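Local coordinates for computational designed protein based on evolution (Synthetic construct, PDB 6JCC) that is of unknown function but was computationally designed on the basis of evolution and belongs to the caspase recruitment domain family of the Death clan, at residues A73-D76 against A77-H81; L64-S67 against P68-Q72. All coordinates share one frame; numbering follows the deposited sequence.

Both contacts are local and belong to helix 68-80, which they follow in series along the chain. Contact 2 comes first: residues 64-67 lead out of helix 52-63 and pass into the opening turn of the helix, 68-72. Contact 1 takes up at once with residues 73-76 and 77-81, the later turns and the C-terminal end. The centres of the two contacts lie about 12 Å apart, and they meet through leucine packing, Leu66 CD1 standing 3.7 Å from Leu74 CD1. Together they span one helix of the designed caspase recruitment domain, its leucines turned inward, with a capping box at its start and a histidine bond near its finish, while Arg79 ties it to helix 84-93.

Contact 1: residues A73-D76 against A77-H81; sequences ALID and ALRAH
With chi1 at -67°, Ile75 swings CG1 beside the backbone N and leaves CG2 on the side where Arg79, its chain extended from CG to NE, runs alongside one helical turn on, pointing the same way. CG2 of Ile75 comes 3.8 Å from NH2 of Arg79, resting obliquely against the NE-CZ-NH2 end of the arginine. A branched isoleucine suits this position because its methyl offers the guanidinium a carbon surface without competing for its N-H groups. Leu74 and Leu78, both buried, also lie side by side, pointing the same way: the CD2 methyl of Leu74 rests 4.1 Å from CD1 of Leu78.

Under these side chains runs the regular i to i+4 ladder. Ala77 N donates to Ala73 O, Leu78 N to Leu74 O, Arg79 N to Ile75 O, and Ala80 N to Asp76 O, the last at 2.8 Å. Ala77 and Ala80, on the less buried side of this ladder, need no more than a methyl. A water joins Asp76 to Arg79, giving a hydrogen to OD1 at 2.8 Å and accepting one from NE, so the opposite charges are linked indirectly, with OD1 and NE themselves 5.0 Å apart.

At the C-terminal end the imidazole of His81 folds back, and its ND1 donates to Ala77 O at 2.7 Å, a nearly straight bond of 165°. His81 N reaches the same oxygen from the opposite face of the carbonyl plane, so two donors grip an acceptor at the helix end.

Helix 84-93 packs against this surface: Leu74 and Leu78 both touch Leu90, Ile75 lies on Lys91, and the guanidinium of Arg79 forms a salt bridge with Asp88 and a hydrogen bond with Gln84, tying the two consecutive helices together.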
ATOM      1  N   ALA A  73      -1.782  -1.628 -10.519  1.00  8.86           N
ATOM      2  CA  ALA A  73      -3.186  -1.884 -10.156  1.00  8.69           C
ATOM      3  C   ALA A  73      -3.582  -1.145  -8.881  1.00  8.77           C
ATOM      4  O   ALA A  73      -4.671  -0.584  -8.778  1.00  9.05           O
ATOM      5  CB  ALA A  73      -3.425  -3.375  -9.985  1.00  8.73           C
ATOM      6  N   LEU A  74      -2.676  -1.144  -7.917  1.00  8.90           N
ATOM      7  CA  LEU A  74      -2.885  -0.440  -6.665  1.00  9.84           C
ATOM      8  C   LEU A  74      -3.033   1.073  -6.900  1.00  9.72           C
ATOM      9  O   LEU A  74      -3.944   1.710  -6.370  1.00  9.93           O
ATOM     10  CB  LEU A  74      -1.714  -0.749  -5.742  1.00 11.94           C
ATOM     11  CG  LEU A  74      -1.869  -0.479  -4.260  1.00 14.30           C
ATOM     12  CD1 LEU A  74      -0.975  -1.391  -3.451  1.00 15.32           C
ATOM     13  CD2 LEU A  74      -1.453   0.940  -4.018  1.00 15.18           C
ATOM     14  N   ILE A  75      -2.132   1.627  -7.705  1.00  9.81           N
ATOM     15  CA  ILE A  75      -2.159   3.053  -8.057  1.00 10.26           C
ATOM     16  C   ILE A  75      -3.453   3.391  -8.806  1.00  9.93           C
ATOM     17  O   ILE A  75      -4.129   4.368  -8.473  1.00 10.07           O
ATOM     18  CB  ILE A  75      -0.908   3.449  -8.884  1.00 11.47           C
ATOM     19  CG1 ILE A  75       0.356   3.337  -8.020  1.00 13.11           C
ATOM     20  CG2 ILE A  75      -1.009   4.873  -9.423  1.00 11.70           C
ATOM     21  CD1 ILE A  75       1.630   3.140  -8.815  1.00 14.74           C
ATOM     22  N   ASP A  76      -3.794   2.577  -9.804  1.00 10.08           N
ATOM     23  CA  ASP A  76      -5.049   2.745 -10.553  1.00 10.34           C
ATOM     24  C   ASP A  76      -6.273   2.675  -9.638  1.00  9.69           C
ATOM     25  O   ASP A  76      -7.221   3.440  -9.802  1.00  9.74           O
ATOM     26  CB  ASP A  76      -5.183   1.681 -11.654  1.00 11.99           C
ATOM     27  CG  ASP A  76      -4.184   1.859 -12.791  1.00 12.51           C
ATOM     28  OD1 ASP A  76      -3.477   2.881 -12.847  1.00 14.11           O
ATOM     29  OD2 ASP A  76      -4.112   0.956 -13.642  1.00 12.46           O
ATOM     30  N   ALA A  77      -6.244   1.758  -8.676  1.00  9.08           N
ATOM     31  CA  ALA A  77      -7.352   1.594  -7.735  1.00  9.01           C
ATOM     32  C   ALA A  77      -7.543   2.816  -6.837  1.00  8.81           C
ATOM     33  O   ALA A  77      -8.679   3.213  -6.575  1.00  8.78           O
ATOM     34  CB  ALA A  77      -7.153   0.346  -6.896  1.00  9.07           C
ATOM     35  N   LEU A  78      -6.440   3.402  -6.366  1.00  8.87           N
ATOM     36  CA  LEU A  78      -6.505   4.664  -5.613  1.00  9.53           C
ATOM     37  C   LEU A  78      -7.189   5.758  -6.425  1.00  9.62           C
ATOM     38  O   LEU A  78      -8.054   6.468  -5.909  1.00  9.83           O
ATOM     39  CB  LEU A  78      -5.112   5.140  -5.186  1.00 10.62           C
ATOM     40  CG  LEU A  78      -4.569   4.502  -3.911  1.00 11.78           C
ATOM     41  CD1 LEU A  78      -3.064   4.698  -3.827  1.00 12.49           C
ATOM     42  CD2 LEU A  78      -5.254   5.073  -2.674  1.00 12.01           C
ATOM     43  N   ARG A  79      -6.805   5.879  -7.695  1.00  9.70           N
ATOM     44  CA  ARG A  79      -7.417   6.859  -8.598  1.00 10.63           C
ATOM     45  C   ARG A  79      -8.894   6.562  -8.820  1.00 10.72           C
ATOM     46  O   ARG A  79      -9.724   7.466  -8.768  1.00 10.74           O
ATOM     47  CB  ARG A  79      -6.698   6.891  -9.945  1.00 11.50           C
ATOM     48  CG  ARG A  79      -5.269   7.390  -9.859  1.00 12.56           C
ATOM     49  CD  ARG A  79      -4.659   7.550 -11.239  1.00 13.78           C
ATOM     50  NE  ARG A  79      -3.198   7.559 -11.176  1.00 14.61           N
ATOM     51  CZ  ARG A  79      -2.449   8.569 -10.730  1.00 15.52           C
ATOM     52  NH1 ARG A  79      -2.999   9.702 -10.285  1.00 16.03           N
ATOM     53  NH2 ARG A  79      -1.124   8.445 -10.723  1.00 15.91           N
ATOM     54  N   ALA A  80      -9.217   5.290  -9.041  1.00 10.62           N
ATOM     55  CA  ALA A  80     -10.604   4.866  -9.251  1.00 10.58           C
ATOM     56  C   ALA A  80     -11.528   5.128  -8.052  1.00 10.39           C
ATOM     57  O   ALA A  80     -12.726   5.325  -8.239  1.00 11.23           O
ATOM     58  CB  ALA A  80     -10.650   3.400  -9.645  1.00 10.99           C
ATOM     59  N   HIS A  81     -10.971   5.133  -6.839  1.00 10.21           N
ATOM     60  CA  HIS A  81     -11.725   5.442  -5.612  1.00 10.14           C
ATOM     61  C   HIS A  81     -11.771   6.931  -5.252  1.00 10.11           C
ATOM     62  O   HIS A  81     -12.438   7.306  -4.284  1.00 10.67           O
ATOM     63  CB  HIS A  81     -11.172   4.637  -4.431  1.00  9.98           C
ATOM     64  CG  HIS A  81     -11.534   3.188  -4.478  1.00  9.84           C
ATOM     65  ND1 HIS A  81     -10.846   2.273  -5.244  1.00  9.67           N
ATOM     66  CD2 HIS A  81     -12.521   2.496  -3.865  1.00 10.07           C
ATOM     67  CE1 HIS A  81     -11.386   1.078  -5.091  1.00 10.04           C
ATOM     68  NE2 HIS A  81     -12.408   1.187  -4.262  1.00  9.88           N
TER
HETATM   69  O   HOH W   1      -2.993   5.588 -13.092  1.00 31.91           O

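Contact 2: residues L64-S67 against P68-Q72; sequences LKLS and PAEAQ
Ser67 and Glu70 hold each other by two reciprocal hydrogen bonds. The serine hydroxyl oxygen accepts from the backbone of the first turn, Glu70 N lying 3.2 Å from Ser67 OG, and the glutamate carboxylate answers by accepting from Ser67 N at OE1, 2.9 Å away. That second bond is almost straight, 174° at the hydrogen, and reaches OE1 on its anti side, 34° out of the carboxylate plane. Serine suits the N-cap because its short side chain carries an acceptor right beside the peptide N-H groups that have no preceding turn to bind. A chi1 of 73° sets OG between its own N and carbonyl carbon, turned to the helix. Ser67 O then takes the first regular helical bond, from Ala71 N at 2.9 Å.

Around this polar centre, Leu66 crosses the Glu70 side chain obliquely: it packs an apolar methyl, CD2, against the first methylene of Glu70, CB, at 3.7 Å, and its own CB faces Ala71 CB at 4.4 Å. Pro68, having no N-H to satisfy, suits the first helical position directly after the cap.

Farther out, the other carboxylate oxygen, OE2, is held in a salt bridge by Arg35, which also touches Ser67; this second anchor would limit turning of the carboxylate. Were Glu70 replaced by alanine, Ser67 N would probably lose its carboxylate acceptor and Arg35 its charged mate. Leu66 meanwhile reaches Leu37 and Leu96 in neighbouring loops.

Ser67 OG accepting from Glu70 N while Glu70 OE1 accepts from Ser67 N is a classical capping box, which here starts helix 68-80 after the short loop from helix 52-63 within the all-helical caspase recruitment domain.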
ATOM      1  N   LEU A  64       6.058  -4.056  -0.662  1.00  8.39           N
ATOM      2  CA  LEU A  64       7.366  -4.253  -1.295  1.00  8.94           C
ATOM      3  C   LEU A  64       7.510  -5.575  -2.064  1.00  9.39           C
ATOM      4  O   LEU A  64       8.468  -5.733  -2.819  1.00 10.19           O
ATOM      5  CB  LEU A  64       8.496  -4.081  -0.271  1.00 10.09           C
ATOM      6  CG  LEU A  64       8.613  -2.668   0.314  1.00 11.82           C
ATOM      7  CD1 LEU A  64       9.671  -2.651   1.406  1.00 13.16           C
ATOM      8  CD2 LEU A  64       8.926  -1.614  -0.740  1.00 12.70           C
ATOM      9  N   LYS A  65       6.562  -6.502  -1.891  1.00  9.04           N
ATOM     10  CA  LYS A  65       6.512  -7.740  -2.677  1.00  9.86           C
ATOM     11  C   LYS A  65       5.641  -7.644  -3.936  1.00  8.95           C
ATOM     12  O   LYS A  65       5.534  -8.622  -4.678  1.00  9.30           O
ATOM     13  CB  LYS A  65       6.035  -8.904  -1.798  1.00 12.20           C
ATOM     14  CG  LYS A  65       6.989  -9.216  -0.656  1.00 15.52           C
ATOM     15  CD  LYS A  65       6.758 -10.593  -0.053  1.00 20.45           C
ATOM     16  CE  LYS A  65       5.431 -10.687   0.678  1.00 25.77           C
ATOM     17  NZ  LYS A  65       5.359 -11.929   1.498  1.00 30.94           N
ATOM     18  N   LEU A  66       5.033  -6.483  -4.194  1.00  8.17           N
ATOM     19  CA  LEU A  66       4.184  -6.318  -5.377  1.00  7.95           C
ATOM     20  C   LEU A  66       4.990  -6.449  -6.667  1.00  8.28           C
ATOM     21  O   LEU A  66       6.101  -5.932  -6.766  1.00  9.30           O
ATOM     22  CB  LEU A  66       3.491  -4.952  -5.374  1.00  7.87           C
ATOM     23  CG  LEU A  66       2.474  -4.652  -4.271  1.00  8.15           C
ATOM     24  CD1 LEU A  66       2.185  -3.159  -4.216  1.00  8.31           C
ATOM     25  CD2 LEU A  66       1.184  -5.430  -4.461  1.00  8.65           C
ATOM     26  N   SER A  67       4.415  -7.133  -7.653  1.00  8.05           N
ATOM     27  CA  SER A  67       4.957  -7.135  -9.007  1.00  8.20           C
ATOM     28  C   SER A  67       4.660  -5.776  -9.651  1.00  8.37           C
ATOM     29  O   SER A  67       3.834  -5.019  -9.134  1.00  8.58           O
ATOM     30  CB  SER A  67       4.321  -8.245  -9.835  1.00  8.15           C
ATOM     31  OG  SER A  67       2.983  -7.925 -10.169  1.00  7.80           O
ATOM     32  N   PRO A  68       5.318  -5.456 -10.780  1.00  8.79           N
ATOM     33  CA  PRO A  68       5.032  -4.184 -11.454  1.00  9.02           C
ATOM     34  C   PRO A  68       3.552  -3.949 -11.783  1.00  8.94           C
ATOM     35  O   PRO A  68       3.035  -2.863 -11.522  1.00  9.34           O
ATOM     36  CB  PRO A  68       5.866  -4.283 -12.729  1.00  9.19           C
ATOM     37  CG  PRO A  68       7.045  -5.084 -12.307  1.00  9.26           C
ATOM     38  CD  PRO A  68       6.496  -6.123 -11.370  1.00  8.97           C
ATOM     39  N   ALA A  69       2.883  -4.960 -12.334  1.00  8.84           N
ATOM     40  CA  ALA A  69       1.456  -4.859 -12.667  1.00  8.95           C
ATOM     41  C   ALA A  69       0.580  -4.719 -11.423  1.00  8.52           C
ATOM     42  O   ALA A  69      -0.423  -4.009 -11.444  1.00  9.26           O
ATOM     43  CB  ALA A  69       1.008  -6.057 -13.487  1.00  9.24           C
ATOM     44  N   GLU A  70       0.967  -5.391 -10.347  1.00  7.68           N
ATOM     45  CA  GLU A  70       0.259  -5.269  -9.070  1.00  7.50           C
ATOM     46  C   GLU A  70       0.412  -3.873  -8.475  1.00  7.56           C
ATOM     47  O   GLU A  70      -0.543  -3.316  -7.942  1.00  7.99           O
ATOM     48  CB  GLU A  70       0.752  -6.315  -8.078  1.00  7.65           C
ATOM     49  CG  GLU A  70       0.265  -7.715  -8.393  1.00  8.14           C
ATOM     50  CD  GLU A  70       0.948  -8.795  -7.584  1.00  9.03           C
ATOM     51  OE1 GLU A  70       1.985  -8.548  -6.940  1.00  8.17           O
ATOM     52  OE2 GLU A  70       0.443  -9.930  -7.624  1.00 10.88           O
ATOM     53  N   ALA A  71       1.618  -3.322  -8.542  1.00  7.62           N
ATOM     54  CA  ALA A  71       1.861  -1.947  -8.090  1.00  7.82           C
ATOM     55  C   ALA A  71       1.034  -0.943  -8.892  1.00  7.99           C
ATOM     56  O   ALA A  71       0.423  -0.043  -8.320  1.00  8.10           O
ATOM     57  CB  ALA A  71       3.340  -1.607  -8.165  1.00  7.98           C
ATOM     58  N   GLN A  72       0.994  -1.120 -10.213  1.00  8.45           N
ATOM     59  CA  GLN A  72       0.171  -0.264 -11.072  1.00  9.49           C
ATOM     60  C   GLN A  72      -1.323  -0.401 -10.769  1.00  9.27           C
ATOM     61  O   GLN A  72      -2.038   0.599 -10.755  1.00  9.02           O
ATOM     62  CB  GLN A  72       0.432  -0.553 -12.556  1.00 10.76           C
ATOM     63  CG  GLN A  72      -0.176   0.464 -13.520  1.00 12.88           C
ATOM     64  CD  GLN A  72       0.282   1.895 -13.268  1.00 14.29           C
ATOM     65  OE1 GLN A  72      -0.539   2.798 -13.102  1.00 15.75           O
ATOM     66  NE2 GLN A  72       1.594   2.108 -13.230  1.00 15.20           N
TER